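Local coordinates for phenol hydroxylase component phL (Pseudomonas stutzeri, PDB 3U52), which probably serves as the helical beta subunit of a multicomponent phenol hydroxylase, a bacterial monooxygenase whose catalytic diiron centre lies in a partner subunit, at residues Arg14-His19 with Phe24-Ala29; Ala266-Val271 with Phe324-Arg329; Thr63-Glu68 with Gln283-His288. One frame throughout, in Å; residues are numbered along the deposited sequence.

How the contacts relate
Contacts 2 and 3 are neighbours in the helical body, their centres about 10 Å apart. They meet where Gln327 N of the tail 324-329 makes a probable 2.8 Å hydrogen bond to Gln283 OE1, and where Val271 CG1 packs on Ile65 CG2. The helices involved, 251-274 and 276-302, are consecutive in the chain. Contact 1 lies apart, in the N-terminal arm, its centre about 33 Å from that of contact 2 and about 34 Å from that of contact 3; there the side chain of Arg14 lies about 8 Å from a bound copper ion. The xenon pocket includes Tyr257, on the same helix as segment 266-271, and Tyr227 and Asp232 of helix 211-240.

Contact 1 of 3, residues Arg14-His19 with Phe24-Ala29; sequences RHTYGH and FGDKPA
The loops on the two sides of the short helix 18-24, in the N-terminal arm, come together where His15 meets Asp26 and Pro28. Pro28 CD lies over one face of the imidazole, 4.0 Å from the ring centroid and 24° off its normal, a CH-pi contact displaced toward the ring's rim. Obliquely to the ring, His15 ND1 gives Asp26 OD2 a weak hydrogen bond of 3.5 Å, with an N-H...O angle of 139°. Nearby, the Thr16 amide N is buried without a partner, as Asp26 OD1 stays 4.0 Å from it.

Thr16 has OG1 anti to its amide nitrogen (chi1 -175°), which brings this oxygen to 3.6 Å from Ala29 CB and leaves CG2 at 3.6 Å from Lys27 O. Glu34 of helix 31-36 hydrogen-bonds the same OG1. A water links the two backbones, donating to His15 O and accepting from Ala29 N, both at 2.9 Å. The neighbouring Arg14 and Tyr17 reach outward to hydrogen-bond the chain of another protein. Tyr17 at the N-cap and Gly25 with positive phi, where a CB would jam against the preceding carbonyl, mark the two ends of a short helix whose flanking loops are joined.

Contact 2 of 3, residues Ala266-Val271 with Phe324-Arg329; sequences AMMKAV and FELQSR
Met268 and Phe324 meet in the buried seam between helix 251-274 and the tail that follows helix 307-322. Met268 CB sits above the centre of the Phe324 ring, 3.6 Å from the centroid and only 11° off the normal, a close CH-pi contact. The ring's edge is met by a different residue: Lys269 CG lies near the ring plane, 3.8 Å from Phe324 CE2, the aliphatic start of an otherwise exposed side chain. Helix 307-322 ends in a Schellman motif, with Glu325 at positive phi as the C-prime residue, Leu326 N returning to Leu321 O and Glu325 N to Lys322 O. Directly after this turn, the CB of Leu326 points toward helix 251-274.

Bends at chi2 (-56°) and chi3 (-74°) fold the Met268 chain across Leu326 at about a right angle and put CE 3.7 Å from Leu326 CD1 and 4.1 Å from Phe324 CD1. Were Phe324 an alanine, Met268 CB would probably lose the ring face against it, opening a gap between helix and tail and leaving the thioether chain less firmly held. Ile220 of helix 211-240 and Leu282 of helix 276-302 also touch Met268, while Arg279 and Gln283 of the latter border Leu326.

Contact 3 of 3, residues Thr63-Glu68 with Gln283-His288; sequences TAIRME and QKWIDH
CG1 of Ile65 (chi1 -66°) and CG of Trp285, with a like torsion, both lie anti to the carbonyl carbon, beside the backbone N. These torsions turn the isoleucine's CG1 branch and the indole toward each other, packing the loop 63-68, which precedes helix 81-105, against helix 276-302 in the helical body. The indole's length does most of the bridging, since the closest CA atoms, those of Ile65 and Trp285, are 11.4 Å apart. The six-membered part of the indole does the touching: Ile65 CG1 is 3.8 Å from Trp285 CZ3 and 3.9 Å from Trp285 CH2, while Ile65 CD1 follows at 4.0 Å from CZ3. The approach is oblique to the indole, neither over its face nor at its edge.

Thr63 OG1 stands farther off, 4.4 Å from Trp285 CH2, and its polar bonding is to other groups. It hydrogen-bonds Asp210 OD1 and accepts a weak bond from Ile65 N (3.3 Å, 149°), while Asp210 OD2 takes Ala64 N. Asp210, which also touches the tryptophan, thus ties the loop beside the indole.

On helix 276-302, Gln283 NE2 donates to Asp287 OD1 one turn on, at 3.1 Å. The donor comes from above the carboxylate, 46° out of its plane, while the oxygen lies near the plane of the glutamine amide.

Leu216 of helix 211-240 touches Trp285, and Leu281 touches Ile65. With no hydrogen bond across the two segments and just 106 Å² buried, the pairing probably rests mainly on dispersion and the exclusion of water, while the Thr63 hydroxyl is satisfied by Asp210.

Contact 1 of 3, residues Arg14-His19 with Phe24-Ala29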
loop_
_atom_site.group_PDB
_atom_site.type_symbol
_atom_site.label_atom_id
_atom_site.label_comp_id
_atom_site.label_asym_id
_atom_site.label_seq_id
_atom_site.Cartn_x
_atom_site.Cartn_y
_atom_site.Cartn_z
ATOM N N ARG D 14 18.642 17.640 -2.723
ATOM C CA ARG D 14 17.728 18.788 -2.803
ATOM C C ARG D 14 16.395 18.332 -2.286
ATOM O O ARG D 14 16.231 17.157 -2.052
ATOM C CB ARG D 14 17.610 19.341 -4.227
ATOM C CG ARG D 14 16.818 18.547 -5.241
ATOM C CD ARG D 14 17.271 18.943 -6.685
ATOM N NE ARG D 14 17.914 17.733 -7.083
ATOM C CZ ARG D 14 19.047 17.576 -7.722
ATOM N NH1 ARG D 14 19.752 18.585 -8.204
ATOM N NH2 ARG D 14 19.418 16.334 -7.914
ATOM N N HIS D 15 15.448 19.240 -2.092
ATOM C CA HIS D 15 14.182 18.865 -1.476
ATOM C C HIS D 15 12.974 18.662 -2.383
ATOM O O HIS D 15 12.022 17.992 -1.989
ATOM C CB HIS D 15 13.793 19.944 -0.490
ATOM C CG HIS D 15 14.582 19.896 0.770
ATOM N ND1 HIS D 15 15.325 20.963 1.224
ATOM C CD2 HIS D 15 14.768 18.895 1.662
ATOM C CE1 HIS D 15 15.927 20.628 2.350
ATOM N NE2 HIS D 15 15.604 19.379 2.638
ATOM N N THR D 16 12.953 19.349 -3.530
ATOM C CA THR D 16 11.820 19.239 -4.449
ATOM C C THR D 16 12.311 19.653 -5.850
ATOM O O THR D 16 13.542 19.825 -6.046
ATOM C CB THR D 16 10.592 20.069 -3.982
ATOM O OG1 THR D 16 9.485 19.816 -4.865
ATOM C CG2 THR D 16 10.930 21.565 -3.995
ATOM N N TYR D 17 11.382 19.737 -6.813
ATOM C CA TYR D 17 11.709 20.154 -8.188
ATOM C C TYR D 17 11.997 21.653 -8.283
ATOM O O TYR D 17 11.505 22.448 -7.490
ATOM C CB TYR D 17 10.572 19.774 -9.143
ATOM C CG TYR D 17 10.282 18.309 -9.226
ATOM C CD1 TYR D 17 9.120 17.780 -8.640
ATOM C CD2 TYR D 17 11.148 17.441 -9.867
ATOM C CE1 TYR D 17 8.828 16.425 -8.702
ATOM C CE2 TYR D 17 10.859 16.047 -9.952
ATOM C CZ TYR D 17 9.688 15.570 -9.357
ATOM O OH TYR D 17 9.379 14.248 -9.435
ATOM N N GLY D 18 12.801 22.062 -9.270
ATOM C CA GLY D 18 13.151 23.484 -9.404
ATOM C C GLY D 18 11.954 24.421 -9.531
ATOM O O GLY D 18 11.913 25.495 -8.914
ATOM N N HIS D 19 10.985 24.036 -10.362
ATOM C CA HIS D 19 9.799 24.853 -10.553
ATOM C C HIS D 19 8.969 25.010 -9.267
ATOM O O HIS D 19 8.419 26.097 -9.002
ATOM C CB HIS D 19 8.959 24.365 -11.751
ATOM C CG HIS D 19 8.546 22.941 -11.660
ATOM N ND1 HIS D 19 9.330 21.897 -12.106
ATOM C CD2 HIS D 19 7.409 22.385 -11.184
ATOM C CE1 HIS D 19 8.690 20.758 -11.906
ATOM N NE2 HIS D 19 7.522 21.029 -11.341
ATOM N N PHE D 24 7.686 28.060 -4.147
ATOM C CA PHE D 24 7.432 27.939 -2.712
ATOM C C PHE D 24 8.625 27.857 -1.777
ATOM O O PHE D 24 8.411 27.723 -0.577
ATOM C CB PHE D 24 6.558 26.726 -2.426
ATOM C CG PHE D 24 5.289 26.690 -3.227
ATOM C CD1 PHE D 24 5.222 25.942 -4.407
ATOM C CD2 PHE D 24 4.142 27.352 -2.773
ATOM C CE1 PHE D 24 4.048 25.882 -5.129
ATOM C CE2 PHE D 24 2.949 27.289 -3.496
ATOM C CZ PHE D 24 2.909 26.569 -4.672
ATOM N N GLY D 25 9.853 27.883 -2.299
ATOM C CA GLY D 25 11.076 27.780 -1.467
ATOM C C GLY D 25 11.710 26.411 -1.562
ATOM O O GLY D 25 11.014 25.454 -1.895
ATOM N N ASP D 26 13.015 26.277 -1.283
ATOM C CA ASP D 26 13.607 24.927 -1.356
ATOM C C ASP D 26 13.371 24.307 -0.020
ATOM O O ASP D 26 14.142 24.515 0.925
ATOM C CB ASP D 26 15.105 24.864 -1.751
ATOM C CG ASP D 26 15.615 23.381 -2.056
ATOM O OD1 ASP D 26 15.135 22.659 -3.008
ATOM O OD2 ASP D 26 16.557 22.942 -1.334
ATOM N N LYS D 27 12.268 23.576 0.037
ATOM C CA LYS D 27 11.848 22.823 1.197
ATOM C C LYS D 27 10.894 21.771 0.628
ATOM O O LYS D 27 10.363 21.974 -0.489
ATOM C CB LYS D 27 11.149 23.740 2.207
ATOM C CG LYS D 27 9.778 24.199 1.773
ATOM C CD LYS D 27 9.239 25.287 2.713
ATOM C CE LYS D 27 7.738 25.192 2.846
ATOM N NZ LYS D 27 7.052 26.020 1.842
ATOM N N PRO D 28 10.685 20.642 1.357
ATOM C CA PRO D 28 9.780 19.555 0.921
ATOM C C PRO D 28 8.390 20.064 0.609
ATOM O O PRO D 28 7.864 20.938 1.316
ATOM C CB PRO D 28 9.736 18.641 2.135
ATOM C CG PRO D 28 11.073 18.913 2.831
ATOM C CD PRO D 28 11.328 20.329 2.656
ATOM N N ALA D 29 7.813 19.557 -0.470
ATOM C CA ALA D 29 6.575 20.117 -1.015
ATOM C C ALA D 29 5.414 19.158 -0.752
ATOM O O ALA D 29 5.635 17.963 -0.560
ATOM C CB ALA D 29 6.727 20.317 -2.536
HETATM O O HOH W 1 9.187 17.495 -2.034
#

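Contact 2 of 3, residues Ala266-Val271 with Phe324-Arg329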
loop_
_atom_site.group_PDB
_atom_site.type_symbol
_atom_site.label_atom_id
_atom_site.label_comp_id
_atom_site.label_asym_id
_atom_site.label_seq_id
_atom_site.Cartn_x
_atom_site.Cartn_y
_atom_site.Cartn_z
ATOM N N ALA D 266 -13.093 30.317 -3.979
ATOM C CA ALA D 266 -11.662 30.680 -4.014
ATOM C C ALA D 266 -11.224 31.191 -5.418
ATOM O O ALA D 266 -10.434 32.145 -5.517
ATOM C CB ALA D 266 -10.793 29.548 -3.574
ATOM N N MET D 267 -11.727 30.566 -6.493
ATOM C CA MET D 267 -11.401 31.014 -7.836
ATOM C C MET D 267 -11.986 32.420 -8.135
ATOM O O MET D 267 -11.264 33.286 -8.635
ATOM C CB MET D 267 -11.908 30.027 -8.872
ATOM C CG MET D 267 -11.687 30.494 -10.345
ATOM S SD MET D 267 -12.261 29.184 -11.477
ATOM C CE MET D 267 -14.050 29.390 -11.334
ATOM N N MET D 268 -13.264 32.632 -7.839
ATOM C CA MET D 268 -13.860 33.978 -7.929
ATOM C C MET D 268 -13.117 35.036 -7.097
ATOM O O MET D 268 -12.874 36.111 -7.593
ATOM C CB MET D 268 -15.338 33.967 -7.583
ATOM C CG MET D 268 -16.244 33.378 -8.676
ATOM S SD MET D 268 -16.094 34.176 -10.299
ATOM C CE MET D 268 -16.976 35.711 -9.948
ATOM N N LYS D 269 -12.758 34.747 -5.848
ATOM C CA LYS D 269 -12.021 35.719 -5.020
ATOM C C LYS D 269 -10.712 36.180 -5.639
ATOM O O LYS D 269 -10.380 37.358 -5.565
ATOM C CB LYS D 269 -11.706 35.185 -3.631
ATOM C CG LYS D 269 -12.886 35.206 -2.661
ATOM C CD LYS D 269 -12.385 35.094 -1.199
ATOM C CE LYS D 269 -12.608 36.388 -0.421
ATOM N NZ LYS D 269 -14.087 36.639 -0.230
ATOM N N ALA D 270 -9.968 35.247 -6.240
ATOM C CA ALA D 270 -8.653 35.555 -6.808
ATOM C C ALA D 270 -8.769 36.308 -8.125
ATOM O O ALA D 270 -7.980 37.219 -8.377
ATOM C CB ALA D 270 -7.821 34.276 -6.968
ATOM N N VAL D 271 -9.760 35.941 -8.953
ATOM C CA VAL D 271 -9.966 36.605 -10.265
ATOM C C VAL D 271 -10.566 38.037 -10.102
ATOM O O VAL D 271 -10.059 39.003 -10.671
ATOM C CB VAL D 271 -10.807 35.705 -11.207
ATOM C CG1 VAL D 271 -11.023 36.357 -12.542
ATOM C CG2 VAL D 271 -10.076 34.391 -11.449
ATOM N N PHE D 324 -17.391 39.153 -3.546
ATOM C CA PHE D 324 -16.375 39.385 -4.574
ATOM C C PHE D 324 -16.388 40.812 -5.093
ATOM O O PHE D 324 -15.674 41.114 -6.053
ATOM C CB PHE D 324 -16.530 38.442 -5.769
ATOM C CG PHE D 324 -16.852 37.025 -5.403
ATOM C CD1 PHE D 324 -17.890 36.364 -6.040
ATOM C CD2 PHE D 324 -16.131 36.355 -4.423
ATOM C CE1 PHE D 324 -18.213 35.069 -5.702
ATOM C CE2 PHE D 324 -16.441 35.053 -4.085
ATOM C CZ PHE D 324 -17.478 34.412 -4.727
ATOM N N GLU D 325 -17.191 41.667 -4.456
ATOM C CA GLU D 325 -17.371 43.057 -4.858
ATOM C C GLU D 325 -18.111 43.055 -6.187
ATOM O O GLU D 325 -17.698 43.745 -7.127
ATOM C CB GLU D 325 -16.013 43.810 -5.013
ATOM C CG GLU D 325 -15.136 43.966 -3.739
ATOM C CD GLU D 325 -13.604 44.039 -4.061
ATOM O OE1 GLU D 325 -13.009 45.143 -3.925
ATOM O OE2 GLU D 325 -13.001 42.995 -4.461
ATOM N N LEU D 326 -19.164 42.249 -6.286
ATOM C CA LEU D 326 -19.932 42.142 -7.521
ATOM C C LEU D 326 -21.411 42.168 -7.210
ATOM O O LEU D 326 -21.820 41.837 -6.108
ATOM C CB LEU D 326 -19.585 40.860 -8.302
ATOM C CG LEU D 326 -18.176 40.679 -8.867
ATOM C CD1 LEU D 326 -17.912 39.215 -9.206
ATOM C CD2 LEU D 326 -17.969 41.558 -10.078
ATOM N N GLN D 327 -22.214 42.529 -8.201
ATOM C CA GLN D 327 -23.627 42.794 -7.976
ATOM C C GLN D 327 -24.534 41.870 -8.767
ATOM O O GLN D 327 -24.251 41.539 -9.916
ATOM C CB GLN D 327 -23.946 44.240 -8.365
ATOM C CG GLN D 327 -25.171 44.814 -7.675
ATOM C CD GLN D 327 -24.821 45.778 -6.533
ATOM O OE1 GLN D 327 -24.481 45.356 -5.415
ATOM N NE2 GLN D 327 -24.934 47.085 -6.811
ATOM N N SER D 328 -25.614 41.455 -8.122
ATOM C CA SER D 328 -26.745 40.839 -8.799
ATOM C C SER D 328 -28.044 41.321 -8.140
ATOM O O SER D 328 -28.074 41.698 -6.956
ATOM C CB SER D 328 -26.641 39.304 -8.843
ATOM O OG SER D 328 -27.156 38.664 -7.680
ATOM N N ARG D 329 -29.114 41.294 -8.925
ATOM C CA ARG D 329 -30.364 41.950 -8.558
ATOM C C ARG D 329 -31.371 41.053 -7.814
ATOM O O ARG D 329 -32.550 40.992 -8.199
ATOM C CB ARG D 329 -30.986 42.606 -9.807
ATOM C CG ARG D 329 -29.922 43.072 -10.852
ATOM C CD ARG D 329 -29.882 42.167 -12.105
ATOM N NE ARG D 329 -30.677 42.733 -13.208
ATOM C CZ ARG D 329 -32.011 42.774 -13.268
ATOM N NH1 ARG D 329 -32.767 42.266 -12.290
ATOM N NH2 ARG D 329 -32.589 43.331 -14.332
#

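Contact 3 of 3, residues Thr63-Glu68 with Gln283-His288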
loop_
_atom_site.group_PDB
_atom_site.type_symbol
_atom_site.label_atom_id
_atom_site.label_comp_id
_atom_site.label_asym_id
_atom_site.label_seq_id
_atom_site.Cartn_x
_atom_site.Cartn_y
_atom_site.Cartn_z
ATOM N N THR D 63 -9.268 33.569 -22.807
ATOM C CA THR D 63 -10.177 34.372 -22.000
ATOM C C THR D 63 -9.761 35.846 -22.003
ATOM O O THR D 63 -8.591 36.157 -22.118
ATOM C CB THR D 63 -10.293 33.838 -20.552
ATOM O OG1 THR D 63 -11.289 34.582 -19.850
ATOM C CG2 THR D 63 -9.012 33.918 -19.823
ATOM N N ALA D 64 -10.741 36.726 -21.888
ATOM C CA ALA D 64 -10.489 38.180 -21.778
ATOM C C ALA D 64 -10.001 38.569 -20.376
ATOM O O ALA D 64 -9.355 39.608 -20.198
ATOM C CB ALA D 64 -11.732 38.989 -22.187
ATOM N N ILE D 65 -10.322 37.741 -19.382
ATOM C CA ILE D 65 -9.796 37.906 -18.034
ATOM C C ILE D 65 -8.281 37.874 -18.064
ATOM O O ILE D 65 -7.697 37.138 -18.839
ATOM C CB ILE D 65 -10.326 36.809 -17.097
ATOM C CG1 ILE D 65 -11.848 36.945 -16.903
ATOM C CG2 ILE D 65 -9.633 36.874 -15.757
ATOM C CD1 ILE D 65 -12.283 38.178 -16.082
ATOM N N ARG D 66 -7.645 38.697 -17.240
ATOM C CA ARG D 66 -6.184 38.772 -17.168
ATOM C C ARG D 66 -5.699 38.540 -15.745
ATOM O O ARG D 66 -6.293 39.041 -14.796
ATOM C CB ARG D 66 -5.666 40.150 -17.668
ATOM C CG ARG D 66 -5.896 40.418 -19.159
ATOM C CD ARG D 66 -5.071 39.481 -20.051
ATOM N NE ARG D 66 -5.861 39.030 -21.213
ATOM C CZ ARG D 66 -5.538 39.320 -22.458
ATOM N NH1 ARG D 66 -4.438 40.024 -22.678
ATOM N NH2 ARG D 66 -6.274 38.900 -23.469
ATOM N N MET D 67 -4.640 37.746 -15.617
ATOM C CA MET D 67 -3.982 37.458 -14.337
ATOM C C MET D 67 -2.491 37.526 -14.494
ATOM O O MET D 67 -1.923 36.905 -15.414
ATOM C CB MET D 67 -4.299 36.063 -13.843
ATOM C CG MET D 67 -5.773 35.820 -13.670
ATOM S SD MET D 67 -6.515 36.575 -12.223
ATOM C CE MET D 67 -5.907 35.475 -10.916
ATOM N N GLU D 68 -1.849 38.213 -13.553
ATOM C CA GLU D 68 -0.401 38.202 -13.470
ATOM C C GLU D 68 0.056 36.747 -13.393
ATOM O O GLU D 68 1.024 36.357 -14.047
ATOM C CB GLU D 68 0.101 38.995 -12.255
ATOM C CG GLU D 68 1.647 39.151 -12.221
ATOM C CD GLU D 68 2.251 38.893 -10.815
ATOM O OE1 GLU D 68 2.674 39.877 -10.151
ATOM O OE2 GLU D 68 2.303 37.705 -10.376
ATOM N N GLN D 283 -18.701 41.783 -13.983
ATOM C CA GLN D 283 -20.024 42.387 -13.786
ATOM C C GLN D 283 -20.865 42.380 -15.091
ATOM O O GLN D 283 -22.078 42.186 -15.091
ATOM C CB GLN D 283 -19.881 43.823 -13.260
ATOM C CG GLN D 283 -21.208 44.399 -12.843
ATOM C CD GLN D 283 -21.810 43.657 -11.680
ATOM O OE1 GLN D 283 -21.226 43.614 -10.589
ATOM N NE2 GLN D 283 -22.979 43.062 -11.895
ATOM N N LYS D 284 -20.198 42.640 -16.205
ATOM C CA LYS D 284 -20.861 42.674 -17.505
ATOM C C LYS D 284 -21.446 41.277 -17.784
ATOM O O LYS D 284 -22.625 41.155 -18.171
ATOM C CB LYS D 284 -19.828 43.102 -18.547
ATOM C CG LYS D 284 -20.236 42.973 -20.002
ATOM C CD LYS D 284 -18.989 43.154 -20.894
ATOM C CE LYS D 284 -19.046 42.255 -22.129
ATOM N NZ LYS D 284 -17.927 42.570 -23.095
ATOM N N TRP D 285 -20.655 40.221 -17.525
ATOM C CA TRP D 285 -21.136 38.848 -17.779
ATOM C C TRP D 285 -22.266 38.491 -16.831
ATOM O O TRP D 285 -23.246 37.939 -17.287
ATOM C CB TRP D 285 -20.018 37.798 -17.739
ATOM C CG TRP D 285 -19.028 37.912 -18.835
ATOM C CD1 TRP D 285 -19.229 38.389 -20.103
ATOM C CD2 TRP D 285 -17.656 37.527 -18.764
ATOM N NE1 TRP D 285 -18.050 38.324 -20.831
ATOM C CE2 TRP D 285 -17.072 37.797 -20.029
ATOM C CE3 TRP D 285 -16.851 36.973 -17.741
ATOM C CZ2 TRP D 285 -15.715 37.544 -20.299
ATOM C CZ3 TRP D 285 -15.513 36.706 -18.019
ATOM C CH2 TRP D 285 -14.953 37.014 -19.279
ATOM N N ILE D 286 -22.167 38.850 -15.542
ATOM C CA ILE D 286 -23.310 38.614 -14.616
ATOM C C ILE D 286 -24.612 39.332 -15.077
ATOM O O ILE D 286 -25.706 38.784 -15.020
ATOM C CB ILE D 286 -22.937 39.056 -13.165
ATOM C CG1 ILE D 286 -21.797 38.198 -12.605
ATOM C CG2 ILE D 286 -24.144 39.044 -12.232
ATOM C CD1 ILE D 286 -21.051 38.869 -11.486
ATOM N N ASP D 287 -24.485 40.591 -15.513
ATOM C CA ASP D 287 -25.647 41.363 -15.998
ATOM C C ASP D 287 -26.317 40.697 -17.185
ATOM O O ASP D 287 -27.538 40.676 -17.277
ATOM C CB ASP D 287 -25.254 42.783 -16.441
ATOM C CG ASP D 287 -24.807 43.688 -15.302
ATOM O OD1 ASP D 287 -25.106 43.452 -14.100
ATOM O OD2 ASP D 287 -24.138 44.675 -15.641
ATOM N N HIS D 288 -25.514 40.185 -18.109
ATOM C CA HIS D 288 -26.055 39.424 -19.253
ATOM C C HIS D 288 -26.678 38.055 -18.870
ATOM O O HIS D 288 -27.787 37.680 -19.320
ATOM C CB HIS D 288 -24.992 39.267 -20.334
ATOM C CG HIS D 288 -25.528 38.677 -21.597
ATOM N ND1 HIS D 288 -26.471 39.315 -22.374
ATOM C CD2 HIS D 288 -25.279 37.494 -22.210
ATOM C CE1 HIS D 288 -26.777 38.556 -23.415
ATOM N NE2 HIS D 288 -26.066 37.444 -23.343
#